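Local coordinates for protein succinate-acetate/proton symporter SatP (Escherichia coli K-12, PDB 5ZUG) that probably carries acetate and succinate across the bacterial inner membrane, forming a hexameric channel for acetate, at residues G15-G20 with I45-I50; T72-F77 with G106-F111; N97-G102 with G143-N148; F137-I142 with I152-W157; A166-M171 with T182-G187. All blocks are in the same frame, centred on the assembly; numbering follows the deposited sequence.

Contact 1. Residues G15-G20 with I45-I50. With BNG (nonyl beta-D-glucopyranoside), chain G.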
# COMPACT_ATOMS: atom_id res chain seq x y z
N GLY A 15 4.36 -10.05 16.56
CA GLY A 15 5.71 -9.59 16.27
C GLY A 15 6.77 -10.53 16.79
O GLY A 15 7.79 -10.77 16.13
N LEU A 16 6.56 -11.08 17.99
CA LEU A 16 7.47 -12.05 18.56
C LEU A 16 7.50 -13.34 17.75
O LEU A 16 8.56 -13.96 17.63
CB LEU A 16 7.09 -12.33 20.01
CG LEU A 16 7.50 -11.27 21.04
CD1 LEU A 16 6.73 -11.38 22.36
CD2 LEU A 16 9.01 -11.40 21.27
N MET A 17 6.35 -13.80 17.26
CA MET A 17 6.34 -14.99 16.42
C MET A 17 7.14 -14.76 15.14
O MET A 17 7.98 -15.58 14.75
CB MET A 17 4.92 -15.39 16.04
CG MET A 17 4.16 -16.09 17.11
SD MET A 17 5.05 -17.47 17.86
CE MET A 17 5.64 -18.44 16.48
N GLY A 18 6.85 -13.65 14.45
CA GLY A 18 7.55 -13.34 13.22
C GLY A 18 9.04 -13.26 13.43
O GLY A 18 9.82 -13.88 12.71
N PHE A 19 9.46 -12.45 14.40
CA PHE A 19 10.87 -12.36 14.73
C PHE A 19 11.45 -13.72 15.08
O PHE A 19 12.45 -14.15 14.49
CB PHE A 19 11.07 -11.40 15.89
CG PHE A 19 12.43 -11.49 16.51
CD1 PHE A 19 13.47 -10.75 16.01
CD2 PHE A 19 12.67 -12.35 17.57
CE1 PHE A 19 14.72 -10.84 16.57
CE2 PHE A 19 13.93 -12.46 18.12
CZ PHE A 19 14.94 -11.69 17.64
N GLY A 20 10.86 -14.41 16.04
CA GLY A 20 11.51 -15.59 16.59
C GLY A 20 11.66 -16.71 15.57
O GLY A 20 12.74 -17.28 15.41
N ILE A 45 10.96 -11.61 4.58
CA ILE A 45 10.14 -10.58 3.95
C ILE A 45 8.83 -10.42 4.69
O ILE A 45 8.48 -9.32 5.13
CB ILE A 45 9.91 -10.92 2.46
CG1 ILE A 45 11.22 -10.82 1.67
CG2 ILE A 45 8.86 -10.01 1.87
CD1 ILE A 45 11.23 -11.45 0.29
N PHE A 46 8.08 -11.51 4.88
CA PHE A 46 6.67 -11.42 5.23
C PHE A 46 6.36 -11.57 6.71
O PHE A 46 5.41 -10.95 7.18
CB PHE A 46 5.84 -12.44 4.45
CG PHE A 46 5.86 -12.21 2.96
CD1 PHE A 46 5.06 -11.23 2.39
CD2 PHE A 46 6.69 -12.97 2.13
CE1 PHE A 46 5.09 -11.02 1.03
CE2 PHE A 46 6.72 -12.75 0.78
CZ PHE A 46 5.92 -11.78 0.22
N TYR A 47 7.13 -12.35 7.45
CA TYR A 47 6.82 -12.63 8.85
C TYR A 47 7.75 -11.91 9.81
O TYR A 47 7.29 -11.25 10.74
CB TYR A 47 6.89 -14.15 9.10
CG TYR A 47 6.06 -14.64 10.26
CD1 TYR A 47 4.81 -14.08 10.55
CD2 TYR A 47 6.48 -15.71 11.02
CE1 TYR A 47 4.06 -14.54 11.57
CE2 TYR A 47 5.72 -16.17 12.06
CZ TYR A 47 4.50 -15.59 12.32
OH TYR A 47 3.72 -16.06 13.36
N GLY A 48 9.06 -12.08 9.64
CA GLY A 48 10.01 -11.33 10.42
C GLY A 48 10.13 -9.89 9.99
O GLY A 48 10.59 -9.05 10.79
N GLY A 49 9.71 -9.58 8.77
CA GLY A 49 9.72 -8.21 8.31
C GLY A 49 8.32 -7.62 8.37
O GLY A 49 7.99 -6.97 9.37
N ILE A 50 7.47 -7.94 7.38
CA ILE A 50 6.17 -7.28 7.26
C ILE A 50 5.31 -7.47 8.52
O ILE A 50 4.85 -6.50 9.13
CB ILE A 50 5.42 -7.76 6.00
CG1 ILE A 50 6.20 -7.39 4.71
CG2 ILE A 50 3.95 -7.31 6.02
CD1 ILE A 50 6.28 -5.94 4.45
C1 BNG G . 4.95 -5.58 25.79
C2 BNG G . 4.20 -6.63 26.59
C3 BNG G . 3.12 -5.92 27.26
C4 BNG G . 3.76 -5.20 28.38
C5 BNG G . 4.72 -4.12 27.85
C6 BNG G . 6.08 -4.24 28.40
C1' BNG G . 6.83 -5.18 24.63
C2' BNG G . 7.17 -6.18 23.53
C3' BNG G . 8.40 -5.69 22.77
C4' BNG G . 9.24 -6.93 22.36
C5' BNG G . 9.89 -6.66 21.01
C6' BNG G . 10.70 -7.93 20.75
C7' BNG G . 10.94 -8.08 19.26
C8' BNG G . 12.45 -8.13 19.07
C9' BNG G . 13.00 -9.33 19.83
O1 BNG G . 6.22 -5.95 25.62
O2 BNG G . 3.62 -7.65 25.80
O3 BNG G . 2.10 -6.80 27.74
O4 BNG G . 2.71 -4.65 29.17
O5 BNG G . 5.06 -4.24 26.44
O6 BNG G . 6.79 -4.20 27.21
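Tyr47 OH is gripped by one hydrogen bond, to Ser73 OG of the second subunit. No hydrogen bond joins 15-20 to 45-50; the helices meet by ring packing and close backbone contact. The Tyr47 ring lies flat against the backbone of the other helix. Gly18 CA sits over its face as a CH-pi contact, 3.5 Å from the Tyr47 ring centroid and 15° off the ring normal. Tyr47 CG is anti to the backbone N (chi1 -155°), which swings the phenol alongside Met17. The two side chains run the same way, and Met17 CB lies 3.7 Å from Tyr47 CZ. An alanine at Tyr47 would probably loosen the packing over Gly18 and Met17, and the bond to the neighbouring subunit would be lost.

Next to the ring the backbones touch. Gly18 CA makes a CA-H...O contact of 3.3 Å with Tyr47 O. The CA atoms of Gly18 and Gly48 are 4.2 Å apart, and a side chain on Gly18 would run into Tyr47 O. The segment axes come within 7.3 Å and cross at -121°. On another side of 15-20, the nonyl tail of the bound glucoside ends over the Phe19 ring, with C9' 3.7 Å from Phe19 CE2. Helix 12-31 is also packed by helix 149-179 at Leu16 and Met17, and by helix 65-86 at Leu16 and Phe19.

Contact 2. Residues T72-F77 with G106-F111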
# COMPACT_ATOMS: atom_id res chain seq x y z
N THR A 72 8.84 -2.48 15.15
CA THR A 72 8.94 -1.77 13.87
C THR A 72 10.38 -1.73 13.36
O THR A 72 10.61 -1.80 12.14
CB THR A 72 8.39 -0.36 14.00
OG1 THR A 72 7.17 -0.40 14.74
CG2 THR A 72 8.08 0.21 12.63
N SER A 73 11.37 -1.57 14.26
CA SER A 73 12.77 -1.55 13.83
C SER A 73 13.26 -2.92 13.37
O SER A 73 13.94 -3.02 12.35
CB SER A 73 13.67 -1.02 14.94
OG SER A 73 13.38 0.33 15.16
N TYR A 74 12.91 -3.98 14.08
CA TYR A 74 13.40 -5.31 13.73
C TYR A 74 12.70 -5.88 12.51
O TYR A 74 13.28 -6.72 11.82
CB TYR A 74 13.25 -6.26 14.90
CG TYR A 74 14.20 -5.96 16.02
CD1 TYR A 74 15.59 -5.89 15.80
CD2 TYR A 74 13.70 -5.71 17.29
CE1 TYR A 74 16.45 -5.61 16.85
CE2 TYR A 74 14.53 -5.43 18.34
CZ TYR A 74 15.90 -5.37 18.13
OH TYR A 74 16.66 -5.07 19.24
N GLY A 75 11.43 -5.54 12.30
CA GLY A 75 10.80 -5.85 11.02
C GLY A 75 11.52 -5.18 9.87
O GLY A 75 11.72 -5.78 8.82
N SER A 76 11.93 -3.93 10.07
CA SER A 76 12.75 -3.24 9.08
C SER A 76 14.13 -3.88 8.93
O SER A 76 14.65 -3.94 7.81
CB SER A 76 12.90 -1.76 9.44
OG SER A 76 11.65 -1.09 9.36
N PHE A 77 14.75 -4.33 10.02
CA PHE A 77 16.04 -5.01 9.90
C PHE A 77 15.93 -6.22 8.98
O PHE A 77 16.75 -6.40 8.08
CB PHE A 77 16.55 -5.48 11.26
CG PHE A 77 17.57 -6.59 11.15
CD1 PHE A 77 18.91 -6.30 10.87
CD2 PHE A 77 17.21 -7.93 11.30
CE1 PHE A 77 19.87 -7.31 10.76
CE2 PHE A 77 18.15 -8.94 11.19
CZ PHE A 77 19.50 -8.62 10.91
N GLY A 106 26.63 -4.83 13.90
CA GLY A 106 27.11 -4.27 15.15
C GLY A 106 26.25 -3.12 15.63
O GLY A 106 25.93 -3.03 16.82
N LEU A 107 25.85 -2.22 14.71
CA LEU A 107 24.89 -1.17 15.05
C LEU A 107 23.56 -1.74 15.55
O LEU A 107 22.99 -1.23 16.52
CB LEU A 107 24.64 -0.26 13.85
CG LEU A 107 25.45 1.02 13.64
CD1 LEU A 107 25.24 1.58 12.27
CD2 LEU A 107 24.96 2.05 14.65
N TRP A 108 23.03 -2.78 14.89
CA TRP A 108 21.80 -3.39 15.40
C TRP A 108 22.03 -3.99 16.78
O TRP A 108 21.12 -4.05 17.61
CB TRP A 108 21.25 -4.44 14.40
CG TRP A 108 20.60 -3.81 13.16
CD1 TRP A 108 21.16 -3.70 11.91
CD2 TRP A 108 19.30 -3.22 13.06
NE1 TRP A 108 20.29 -3.08 11.05
CE2 TRP A 108 19.15 -2.77 11.73
CE3 TRP A 108 18.25 -3.03 13.96
CZ2 TRP A 108 17.97 -2.13 11.28
CZ3 TRP A 108 17.09 -2.40 13.52
CH2 TRP A 108 16.96 -1.96 12.19
N GLY A 109 23.26 -4.44 17.04
CA GLY A 109 23.63 -4.85 18.39
C GLY A 109 23.60 -3.73 19.42
O GLY A 109 23.19 -3.94 20.56
N VAL A 110 24.10 -2.53 19.06
CA VAL A 110 24.06 -1.43 20.03
C VAL A 110 22.62 -0.96 20.24
O VAL A 110 22.22 -0.69 21.38
CB VAL A 110 25.00 -0.26 19.64
CG1 VAL A 110 24.84 0.91 20.60
CG2 VAL A 110 26.46 -0.68 19.53
N PHE A 111 21.80 -0.90 19.17
CA PHE A 111 20.37 -0.61 19.34
C PHE A 111 19.72 -1.60 20.29
O PHE A 111 18.98 -1.20 21.19
CB PHE A 111 19.63 -0.63 18.00
CG PHE A 111 18.12 -0.65 18.16
CD1 PHE A 111 17.42 0.50 18.58
CD2 PHE A 111 17.39 -1.81 17.92
CE1 PHE A 111 16.04 0.49 18.75
CE2 PHE A 111 16.00 -1.84 18.10
CZ PHE A 111 15.32 -0.67 18.51
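The Trp108 indole carries Phe77 on one face, with Ser73 CB at its edge in plane. Phe77 CB stands 3.6 Å from the centroid of the Trp108 six-membered ring. The Phe77 ring turns its edge to the five-membered ring, in an edge-to-face pair with planes at 68°. Phe77 CD1 is 3.5 Å from Trp108 NE1. Tyr74 and Phe111 form the second pair, reaching tip to tip. Here the edge of Phe111 points to the face of Tyr74 in an offset edge-to-face stack, with centroids 5.4 Å apart and planes at 62°. Phe111 CE2 lies 3.5 Å from Tyr74 CZ.

These rings fill the gap between two nearly antiparallel transmembrane helices, 65-86 and 98-117. Their segment axes stay 12.2 Å apart, so large side chains bridge them and the backbones do not meet. Between the two pairs, Ser73 CB reaches Phe111 CZ at 3.9 Å. Tyr74 OH is hydrogen-bonded to Thr112 OG1 on the same helix as Phe111, which fixes the end of the phenol. Tyr74 also touches the bound nonyl glucoside. Phe137 of helix 124-146 meets the Phe77 ring edge-to-face.

Contact 3. Residues N97-G102 with G143-N148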
# COMPACT_ATOMS: atom_id res chain seq x y z
N ASN A 97 30.31 -6.36 1.66
CA ASN A 97 31.63 -6.61 2.12
C ASN A 97 31.16 -7.22 3.35
O ASN A 97 30.01 -7.11 3.61
CB ASN A 97 32.31 -5.31 2.46
CG ASN A 97 33.80 -5.46 2.68
OD1 ASN A 97 34.45 -6.31 2.08
ND2 ASN A 97 34.34 -4.63 3.53
N ALA A 98 32.02 -7.82 4.13
CA ALA A 98 31.58 -8.45 5.34
C ALA A 98 31.72 -7.51 6.47
O ALA A 98 30.80 -7.20 7.20
CB ALA A 98 32.43 -9.64 5.61
N GLN A 99 32.91 -7.05 6.62
CA GLN A 99 33.14 -6.12 7.72
C GLN A 99 32.07 -5.05 7.78
O GLN A 99 31.59 -4.70 8.87
CB GLN A 99 34.54 -5.52 7.67
CG GLN A 99 35.62 -6.55 8.01
CD GLN A 99 37.02 -6.06 7.74
OE1 GLN A 99 37.23 -5.14 6.95
NE2 GLN A 99 37.99 -6.62 8.47
N PHE A 100 31.64 -4.54 6.62
CA PHE A 100 30.54 -3.58 6.64
C PHE A 100 29.30 -4.30 7.17
O PHE A 100 28.59 -3.77 8.02
CB PHE A 100 30.35 -2.94 5.26
CG PHE A 100 29.79 -1.54 5.32
CD1 PHE A 100 29.61 -0.90 6.54
CD2 PHE A 100 29.48 -0.85 4.15
CE1 PHE A 100 29.12 0.40 6.61
CE2 PHE A 100 28.98 0.45 4.20
CZ PHE A 100 28.80 1.08 5.43
N LEU A 101 29.06 -5.53 6.69
CA LEU A 101 27.99 -6.34 7.28
C LEU A 101 28.17 -6.49 8.79
O LEU A 101 27.20 -6.40 9.56
CB LEU A 101 27.92 -7.72 6.63
CG LEU A 101 26.62 -8.46 6.93
CD1 LEU A 101 25.54 -7.90 6.03
CD2 LEU A 101 26.72 -9.96 6.78
N GLY A 102 29.41 -6.71 9.24
CA GLY A 102 29.65 -6.79 10.67
C GLY A 102 29.37 -5.48 11.39
O GLY A 102 28.92 -5.48 12.54
N GLY A 143 32.38 -12.27 14.35
CA GLY A 143 32.65 -13.34 13.41
C GLY A 143 32.67 -12.91 11.96
O GLY A 143 33.24 -13.60 11.12
N ASN A 144 32.03 -11.78 11.64
CA ASN A 144 32.03 -11.27 10.28
C ASN A 144 33.17 -10.29 10.03
O ASN A 144 33.75 -10.28 8.94
CB ASN A 144 30.70 -10.58 9.98
CG ASN A 144 29.68 -11.53 9.39
OD1 ASN A 144 29.70 -11.81 8.19
ND2 ASN A 144 28.83 -12.09 10.25
N ILE A 145 33.51 -9.47 11.04
CA ILE A 145 34.67 -8.59 10.93
C ILE A 145 35.97 -9.38 11.01
O ILE A 145 36.90 -9.15 10.22
CB ILE A 145 34.59 -7.46 11.99
CG1 ILE A 145 33.46 -6.48 11.66
CG2 ILE A 145 35.92 -6.72 12.14
CD1 ILE A 145 33.05 -5.57 12.82
N ALA A 146 36.03 -10.39 11.89
CA ALA A 146 37.25 -11.17 12.09
C ALA A 146 37.42 -12.30 11.07
O ALA A 146 38.55 -12.70 10.77
CB ALA A 146 37.26 -11.76 13.51
N GLY A 147 36.33 -12.84 10.54
CA GLY A 147 36.40 -13.93 9.59
C GLY A 147 36.29 -15.30 10.21
O GLY A 147 36.55 -16.30 9.53
N ASN A 148 35.89 -15.38 11.48
CA ASN A 148 35.75 -16.66 12.16
C ASN A 148 34.45 -17.35 11.76
O ASN A 148 33.37 -16.98 12.24
CB ASN A 148 35.81 -16.48 13.68
CG ASN A 148 37.16 -16.07 14.16
OD1 ASN A 148 38.17 -16.61 13.72
ND2 ASN A 148 37.20 -15.08 15.05
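This contact pairs two helix ends at one end of the helical bundle. The first turn of helix 98-117 lies against the last turn of helix 124-146. The bond across it comes from Gln99, whose side chain is extended beyond CG and runs alongside Ile145. Gln99 NE2 donates to Ile145 O at 3.3 Å. The bond is long but straight, 167° at the hydrogen. It arrives in the carbonyl plane on a lone pair of Ile145 O, and the acceptor lies nearly in the amide plane of Gln99.

The rest is close packing. Gly102 lets the helices approach: Asn144 CB sits 4.0 Å from Gly102 CA, and a side chain on Gly102 would collide with Ile145 CG1. Ile145 CD1 reaches on to Gly102 C at 3.9 Å. The Leu101 and Asn144 side chains cross obliquely, with Leu101 CD2 3.8 Å from Asn144 OD1. Ala98 CB rests against Asn144 O at 3.6 Å. The amide nitrogen of Asn144 is taken by Leu140 O, one turn back on its own helix.

Gly147 leaves helical geometry with positive phi (94°), and Asn148 then stands at the N-cap position of helix 149-179, though its side chain makes no capping bond. Segment 97-102 also packs on the third subunit, with Phe100 stacked on Phe34 of that subunit. Ile145 O lies in a final helical turn, where carbonyls run short of backbone donors. A glutamine amide from the preceding helix supplies one here, so the two helix ends are tied by a neutral bond at the protein surface.

Contact 4. Residues F137-I142 with I152-W157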
# COMPACT_ATOMS: atom_id res chain seq x y z
N PHE A 137 23.82 -10.44 17.89
CA PHE A 137 24.37 -9.42 17.01
C PHE A 137 25.85 -9.20 17.29
O PHE A 137 26.65 -9.05 16.35
CB PHE A 137 23.61 -8.10 17.16
CG PHE A 137 22.34 -8.01 16.32
CD1 PHE A 137 22.39 -8.14 14.94
CD2 PHE A 137 21.11 -7.72 16.92
CE1 PHE A 137 21.22 -8.02 14.16
CE2 PHE A 137 19.96 -7.61 16.15
CZ PHE A 137 20.01 -7.76 14.75
N ALA A 138 26.25 -9.22 18.56
CA ALA A 138 27.66 -8.98 18.89
C ALA A 138 28.56 -10.04 18.26
O ALA A 138 29.51 -9.70 17.54
CB ALA A 138 27.85 -8.97 20.41
N LEU A 139 28.25 -11.33 18.49
CA LEU A 139 29.07 -12.39 17.93
C LEU A 139 29.09 -12.35 16.40
O LEU A 139 30.15 -12.48 15.80
CB LEU A 139 28.57 -13.75 18.42
CG LEU A 139 28.84 -14.03 19.90
CD1 LEU A 139 28.32 -15.40 20.31
CD2 LEU A 139 30.31 -13.90 20.24
N LEU A 140 27.94 -12.14 15.76
CA LEU A 140 27.92 -12.09 14.31
C LEU A 140 28.70 -10.89 13.80
O LEU A 140 29.30 -10.94 12.71
CB LEU A 140 26.48 -12.05 13.80
CG LEU A 140 25.66 -13.32 13.96
CD1 LEU A 140 24.20 -13.01 13.63
CD2 LEU A 140 26.21 -14.41 13.06
N ALA A 141 28.65 -9.78 14.53
CA ALA A 141 29.47 -8.64 14.13
C ALA A 141 30.95 -8.99 14.22
O ALA A 141 31.73 -8.67 13.31
CB ALA A 141 29.13 -7.42 15.00
N ILE A 142 31.35 -9.69 15.29
CA ILE A 142 32.75 -10.11 15.45
C ILE A 142 33.13 -11.16 14.40
O ILE A 142 34.11 -11.00 13.66
CB ILE A 142 32.98 -10.65 16.87
CG1 ILE A 142 32.82 -9.55 17.92
CG2 ILE A 142 34.34 -11.32 16.95
CD1 ILE A 142 33.80 -8.42 17.73
N ILE A 152 30.74 -17.48 14.09
CA ILE A 152 29.46 -17.45 13.40
C ILE A 152 28.72 -18.77 13.57
O ILE A 152 27.49 -18.80 13.50
CB ILE A 152 29.70 -17.08 11.92
CG1 ILE A 152 30.13 -15.61 11.83
CG2 ILE A 152 28.47 -17.35 11.04
CD1 ILE A 152 30.43 -15.17 10.44
N HIS A 153 29.43 -19.86 13.83
CA HIS A 153 28.70 -21.06 14.22
C HIS A 153 28.19 -20.94 15.63
O HIS A 153 27.05 -21.34 15.93
CB HIS A 153 29.57 -22.30 14.04
CG HIS A 153 29.71 -22.70 12.61
ND1 HIS A 153 30.41 -21.95 11.68
CD2 HIS A 153 29.20 -23.75 11.93
CE1 HIS A 153 30.33 -22.53 10.50
NE2 HIS A 153 29.60 -23.63 10.62
N PHE A 154 28.99 -20.33 16.51
CA PHE A 154 28.59 -20.15 17.90
C PHE A 154 27.42 -19.18 18.00
O PHE A 154 26.44 -19.44 18.71
CB PHE A 154 29.81 -19.68 18.71
CG PHE A 154 29.57 -19.60 20.19
CD1 PHE A 154 29.18 -20.72 20.91
CD2 PHE A 154 29.78 -18.39 20.86
CE1 PHE A 154 28.97 -20.64 22.29
CE2 PHE A 154 29.57 -18.30 22.24
CZ PHE A 154 29.17 -19.43 22.95
N ALA A 155 27.50 -18.05 17.29
CA ALA A 155 26.39 -17.10 17.23
C ALA A 155 25.12 -17.80 16.77
O ALA A 155 24.02 -17.43 17.20
CB ALA A 155 26.73 -15.95 16.28
N GLY A 156 25.24 -18.76 15.86
CA GLY A 156 24.08 -19.53 15.41
C GLY A 156 23.34 -20.22 16.54
O GLY A 156 22.11 -20.16 16.60
N TRP A 157 24.06 -20.87 17.45
CA TRP A 157 23.41 -21.56 18.56
C TRP A 157 22.76 -20.56 19.53
O TRP A 157 21.65 -20.79 20.03
CB TRP A 157 24.41 -22.46 19.29
CG TRP A 157 24.71 -23.63 18.46
CD1 TRP A 157 25.84 -23.83 17.71
CD2 TRP A 157 23.85 -24.75 18.19
NE1 TRP A 157 25.75 -25.02 17.01
CE2 TRP A 157 24.53 -25.60 17.29
CE3 TRP A 157 22.57 -25.11 18.63
CZ2 TRP A 157 23.98 -26.80 16.81
CZ3 TRP A 157 22.02 -26.31 18.15
CH2 TRP A 157 22.73 -27.14 17.26
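Leu139 and Leu140 straddle the methyl of Ala155. Leu139 points its CB toward the partner helix, and Leu139 CB meets Ala155 CB at 3.6 Å. Leu140 sets out along the side of its helix and then turns in, so that Leu140 CD2 reaches the same Ala155 CB, also at 3.6 Å. In both leucines CG is anti to the carbonyl carbon, with chi1 near -70°. The Ala155 methyl thus meets the base of Leu139 (CB) and a branch tip of Leu140 (CD2).

Beyond this centre the leucine tips part. Leu139 CD1 comes obliquely to the Phe154 ring, 3.4 Å from Phe154 CD2. The Phe154 side chain, with CG anti to the backbone N (chi1 -174°), leans across that of Leu139. In the other direction Leu140 CD2 lies 4.2 Å from Ile152 CG2, a looser touch. All of these contacts are apolar, and no hydrogen bond crosses. Leu140 and Ile152 also share a neighbour, Asn30 of helix 12-31, while Leu140 packs on Leu105 of helix 98-117.

The segment axes run 8.4 Å apart and cross at -164°. No other subunit touches either segment. Helices 124-146 and 149-179 follow each other with a very short link, and their packing is that of an antiparallel helical hairpin with an alanine set against two leucines.

Contact 5. Residues A166-M171 with T182-G187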
# COMPACT_ATOMS: atom_id res chain seq x y z
N ALA A 166 11.54 -16.05 22.04
CA ALA A 166 10.49 -15.17 21.54
C ALA A 166 9.22 -15.94 21.24
O ALA A 166 8.11 -15.44 21.47
CB ALA A 166 10.97 -14.43 20.29
N ILE A 167 9.37 -17.16 20.73
CA ILE A 167 8.21 -18.00 20.45
C ILE A 167 7.51 -18.40 21.73
O ILE A 167 6.28 -18.34 21.84
CB ILE A 167 8.63 -19.24 19.63
CG1 ILE A 167 9.16 -18.80 18.26
CG2 ILE A 167 7.46 -20.19 19.51
CD1 ILE A 167 9.56 -19.93 17.38
N TYR A 168 8.29 -18.82 22.73
CA TYR A 168 7.72 -19.19 24.02
C TYR A 168 7.03 -18.00 24.67
O TYR A 168 5.88 -18.09 25.11
CB TYR A 168 8.81 -19.74 24.93
CG TYR A 168 8.27 -20.11 26.28
CD1 TYR A 168 7.50 -21.26 26.44
CD2 TYR A 168 8.49 -19.29 27.39
CE1 TYR A 168 6.99 -21.61 27.67
CE2 TYR A 168 7.98 -19.62 28.63
CZ TYR A 168 7.23 -20.77 28.76
OH TYR A 168 6.72 -21.11 30.00
N LEU A 169 7.72 -16.86 24.69
CA LEU A 169 7.16 -15.64 25.27
C LEU A 169 5.85 -15.27 24.58
O LEU A 169 4.85 -14.97 25.24
CB LEU A 169 8.16 -14.49 25.12
CG LEU A 169 7.60 -13.21 25.73
CD1 LEU A 169 7.27 -13.53 27.20
CD2 LEU A 169 8.48 -11.95 25.56
N ALA A 170 5.83 -15.29 23.25
CA ALA A 170 4.62 -15.00 22.50
C ALA A 170 3.50 -15.95 22.87
O ALA A 170 2.36 -15.53 23.05
CB ALA A 170 4.90 -15.06 21.00
N MET A 171 3.80 -17.25 22.90
CA MET A 171 2.73 -18.20 23.24
C MET A 171 2.33 -18.12 24.71
O MET A 171 1.17 -18.37 25.04
CB MET A 171 3.11 -19.61 22.80
CG MET A 171 3.13 -19.73 21.27
SD MET A 171 1.63 -19.15 20.39
CE MET A 171 2.02 -17.45 19.95
N THR A 182 -1.75 -17.89 34.61
CA THR A 182 -0.48 -18.05 33.89
C THR A 182 -0.18 -19.53 33.73
O THR A 182 0.40 -20.18 34.60
CB THR A 182 0.69 -17.31 34.54
OG1 THR A 182 0.91 -17.76 35.88
CG2 THR A 182 0.50 -15.80 34.51
N VAL A 183 -0.68 -20.09 32.61
CA VAL A 183 -0.42 -21.48 32.24
C VAL A 183 1.04 -21.70 31.86
O VAL A 183 1.61 -22.76 32.13
CB VAL A 183 -1.39 -21.89 31.11
CG1 VAL A 183 -1.42 -20.82 30.04
CG2 VAL A 183 -0.96 -23.22 30.50
N LEU A 184 1.67 -20.71 31.21
CA LEU A 184 3.10 -20.78 30.89
C LEU A 184 3.85 -19.69 31.65
O LEU A 184 3.55 -18.50 31.45
CB LEU A 184 3.34 -20.62 29.38
CG LEU A 184 2.91 -21.78 28.48
CD1 LEU A 184 3.31 -21.50 27.04
CD2 LEU A 184 3.50 -23.10 28.95
N PRO A 185 4.84 -20.03 32.48
CA PRO A 185 5.53 -19.01 33.26
C PRO A 185 6.42 -18.12 32.40
O PRO A 185 7.22 -18.59 31.59
CB PRO A 185 6.35 -19.81 34.28
CG PRO A 185 5.74 -21.17 34.27
CD PRO A 185 5.21 -21.39 32.89
N ILE A 186 6.28 -16.82 32.63
CA ILE A 186 6.95 -15.76 31.89
C ILE A 186 7.81 -14.89 32.80
O ILE A 186 8.91 -14.47 32.42
CB ILE A 186 5.90 -14.91 31.14
CG1 ILE A 186 5.23 -15.74 30.04
CG2 ILE A 186 6.45 -13.63 30.60
CD1 ILE A 186 4.12 -14.99 29.34
N GLY A 187 7.31 -14.57 34.00
CA GLY A 187 8.03 -13.74 34.94
C GLY A 187 7.57 -12.30 34.97
O GLY A 187 8.42 -11.40 34.92
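Segment 166-171 is regular helix, while 182-187 follows the end of helix 149-179 as an irregular tail without helix or strand. Leu184 and Pro185 are extended, and Gly187 has positive phi (101°). The two backbones stay well apart, with the CA atoms of Leu169 and Ile186 6.6 Å from each other.

Side chains close the gap. Tyr168 CG is anti to the backbone N (chi1 179°), and the phenol reaches out to the tail. Tyr168 OH donates to Pro185 O at 3.0 Å. The hydroxyl sits above the carbonyl plane, 28° out of it, so the bond does not lie on a lone pair. Pro185 O lies at the edge of the tyrosine ring, near its plane. Leu184 crosses Tyr168 obliquely, with Leu184 CD1 3.7 Å from Tyr168 CE1 and Leu184 CB 3.5 Å from Tyr168 OH.

The C-terminal tail thereby folds back on the last transmembrane helix. An alanine at Tyr168 would probably loosen the tail there, because the bond to Pro185 O and the packing on Leu184 would be lost.

Further along, Leu169 and Ile186 meet at about a right angle, and Leu169 CD1 touches Ile186 CG2 at 3.5 Å. Near the helix's later turn, Leu184 CD1 lies 4.2 Å from Met171 C. Asn176 of the same helix holds Leu184 N through OD1. Ile186 shares backbone hydrogen bonding with Val125 of helix 124-146. Leu184 also packs on Phe114 of the second subunit.

Contacts 1 and 2 come in series near the middle of the subunit, with centres 13 Å apart. Contacts 2 and 3 share helix 98-117, contacts 3 and 4 helix 124-146, and contacts 4 and 5 helix 149-179. The segments of contacts 2 and 3, and of 3 and 4, alternate along the chain. Contacts 2 and 4 touch through Phe137, and contacts 3 and 4 touch with centres 10 Å apart. Contacts 3 and 5 lie on opposite sides of the chain's centre, with centres about 34 Å apart. Contact 5 touches contact 1 through Leu16 and Met17. Contacts 1 and 5 face the second subunit, and contacts 2 and 3 the third, so packing within the bundle continues into the hexamer.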